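Long-range contact in filamentation induced by cAMP protein Fic (Desulfovibrio alaskensis, PDB 4RGL), which is a Fic/DOC-family protein, pairing a mostly helical Fic domain with a C-terminal domain of the helix-turn-helix type: residues A[54-59]-A[214-218]. Residue numbers count along the deposited sequence, not the author numbering.
Sequences QASLAI and ETVIR
Two helices pack side by side in the buried interior of the helical Fic-containing part: the C-terminal part of helix 42-59 and the short helix 214-219. Both backbones are regular alpha-helix, with Ile59 N bonded to Ala55 O at 2.9 Å and Arg218 N to Glu214 O at 2.8 Å. The segment axes run in the same general direction, inclined by 28° and approaching to 8.4 Å. In register, the CA atoms of Ala55 and Thr215 lie 5.4 Å apart, those of Ile59 and Arg218 5.8 Å. Consistent with this close approach, the small Ala55 and Ala58 both point toward the partner; Ala55 CB is 3.6 Å from Glu214 O and 3.8 Å from Glu214 CB. This is plain helix-helix packing at a small angle, with a knob-into-hole element supplied by an arginine: Arg218 sits among Gln54, Ala55, Ala58 and Ile59. With chi1 and chi2 t and chi3 p, its chain passes Ala58, Arg218 CD to Ala58 CB 3.9 Å, and carries NH1 to 2.7 Å from Gln54 OE1, at the guanidinium edge but poorly angled for a hydrogen bond. Ile59, m then t, extends CD1 to 3.9 Å from Ile217 CG2. Glu214 leads its carboxylate away to Thr52, whose hydroxyl bonds OE1. Helix 189-202 adjoins both segments through Ser56, Ile59 and Glu214, with Arg194 bonding Ser56 OG; helix 82-95 meets Ser56 and Leu57, while helix 238-257 packs on Thr215, Val216 and Ile217.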
loop_
_atom_site.group_PDB
_atom_site.type_symbol
_atom_site.label_atom_id
_atom_site.label_comp_id
_atom_site.label_asym_id
_atom_site.label_seq_id
_atom_site.Cartn_x
_atom_site.Cartn_y
_atom_site.Cartn_z
ATOM N N GLN A 54 -7.567 1.522 -0.077
ATOM C CA GLN A 54 -8.644 1.863 -0.998
ATOM C C GLN A 54 -9.049 0.643 -1.837
ATOM O O GLN A 54 -10.229 0.328 -1.915
ATOM C CB GLN A 54 -8.231 3.033 -1.908
ATOM C CG GLN A 54 -9.371 3.578 -2.787
ATOM C CD GLN A 54 -9.669 2.693 -3.970
ATOM O OE1 GLN A 54 -8.770 2.184 -4.638
ATOM N NE2 GLN A 54 -10.935 2.549 -4.289
ATOM N N ALA A 55 -8.065 -0.063 -2.428
ATOM C CA ALA A 55 -8.350 -1.223 -3.278
ATOM C C ALA A 55 -8.954 -2.377 -2.465
ATOM O O ALA A 55 -9.974 -2.933 -2.868
ATOM C CB ALA A 55 -7.087 -1.684 -3.981
ATOM N N SER A 56 -8.348 -2.711 -1.294
ATOM C CA SER A 56 -8.853 -3.800 -0.431
ATOM C C SER A 56 -10.317 -3.551 -0.039
ATOM O O SER A 56 -11.135 -4.471 -0.108
ATOM C CB SER A 56 -7.990 -3.940 0.822
ATOM O OG SER A 56 -8.423 -5.012 1.643
ATOM N N LEU A 57 -10.663 -2.283 0.288
ATOM C CA LEU A 57 -12.037 -1.912 0.642
ATOM C C LEU A 57 -12.931 -1.850 -0.606
ATOM O O LEU A 57 -14.106 -2.210 -0.533
ATOM C CB LEU A 57 -12.067 -0.558 1.383
ATOM C CG LEU A 57 -11.523 -0.563 2.826
ATOM C CD1 LEU A 57 -11.373 0.829 3.345
ATOM C CD2 LEU A 57 -12.418 -1.342 3.740
ATOM N N ALA A 58 -12.365 -1.425 -1.761
ATOM C CA ALA A 58 -13.122 -1.347 -3.022
ATOM C C ALA A 58 -13.599 -2.728 -3.457
ATOM O O ALA A 58 -14.703 -2.856 -3.995
ATOM C CB ALA A 58 -12.266 -0.723 -4.114
ATOM N N ILE A 59 -12.776 -3.779 -3.197
ATOM C CA ILE A 59 -13.129 -5.163 -3.538
ATOM C C ILE A 59 -14.384 -5.585 -2.766
ATOM O O ILE A 59 -15.223 -6.309 -3.303
ATOM C CB ILE A 59 -11.941 -6.129 -3.258
ATOM C CG1 ILE A 59 -10.708 -5.757 -4.126
ATOM C CG2 ILE A 59 -12.360 -7.596 -3.492
ATOM C CD1 ILE A 59 -9.401 -6.557 -3.779
ATOM N N GLU A 214 -2.998 -5.172 -3.999
ATOM C CA GLU A 214 -4.456 -5.153 -3.938
ATOM C C GLU A 214 -5.060 -4.414 -5.154
ATOM O O GLU A 214 -6.165 -4.750 -5.581
ATOM C CB GLU A 214 -4.934 -4.509 -2.632
ATOM C CG GLU A 214 -4.524 -5.280 -1.374
ATOM C CD GLU A 214 -3.073 -5.120 -0.948
ATOM O OE1 GLU A 214 -2.408 -4.180 -1.438
ATOM O OE2 GLU A 214 -2.634 -5.877 -0.051
ATOM N N THR A 215 -4.303 -3.448 -5.747
ATOM C CA THR A 215 -4.749 -2.733 -6.960
ATOM C C THR A 215 -4.839 -3.709 -8.150
ATOM O O THR A 215 -5.698 -3.545 -9.013
ATOM C CB THR A 215 -3.806 -1.560 -7.282
ATOM O OG1 THR A 215 -2.499 -2.069 -7.567
ATOM C CG2 THR A 215 -3.739 -0.546 -6.164
ATOM N N VAL A 216 -3.951 -4.734 -8.183
ATOM C CA VAL A 216 -3.963 -5.759 -9.237
ATOM C C VAL A 216 -5.153 -6.710 -9.012
ATOM O O VAL A 216 -5.891 -7.015 -9.956
ATOM C CB VAL A 216 -2.615 -6.540 -9.293
ATOM C CG1 VAL A 216 -2.646 -7.614 -10.375
ATOM C CG2 VAL A 216 -1.441 -5.591 -9.508
ATOM N N ILE A 217 -5.365 -7.135 -7.747
ATOM C CA ILE A 217 -6.463 -8.039 -7.380
ATOM C C ILE A 217 -7.819 -7.365 -7.650
ATOM O O ILE A 217 -8.763 -8.034 -8.057
ATOM C CB ILE A 217 -6.332 -8.469 -5.894
ATOM C CG1 ILE A 217 -4.937 -9.074 -5.619
ATOM C CG2 ILE A 217 -7.455 -9.443 -5.497
ATOM C CD1 ILE A 217 -4.585 -9.198 -4.117
ATOM N N ARG A 218 -7.900 -6.027 -7.441
ATOM C CA ARG A 218 -9.128 -5.254 -7.692
ATOM C C ARG A 218 -9.435 -5.186 -9.201
ATOM O O ARG A 218 -10.597 -5.287 -9.600
ATOM C CB ARG A 218 -8.993 -3.837 -7.115
ATOM C CG ARG A 218 -10.225 -2.955 -7.325
ATOM C CD ARG A 218 -9.879 -1.494 -7.133
ATOM N NE ARG A 218 -8.887 -1.047 -8.115
ATOM C CZ ARG A 218 -8.103 0.012 -7.949
ATOM N NH1 ARG A 218 -8.150 0.710 -6.822
ATOM N NH2 ARG A 218 -7.227 0.348 -8.886
#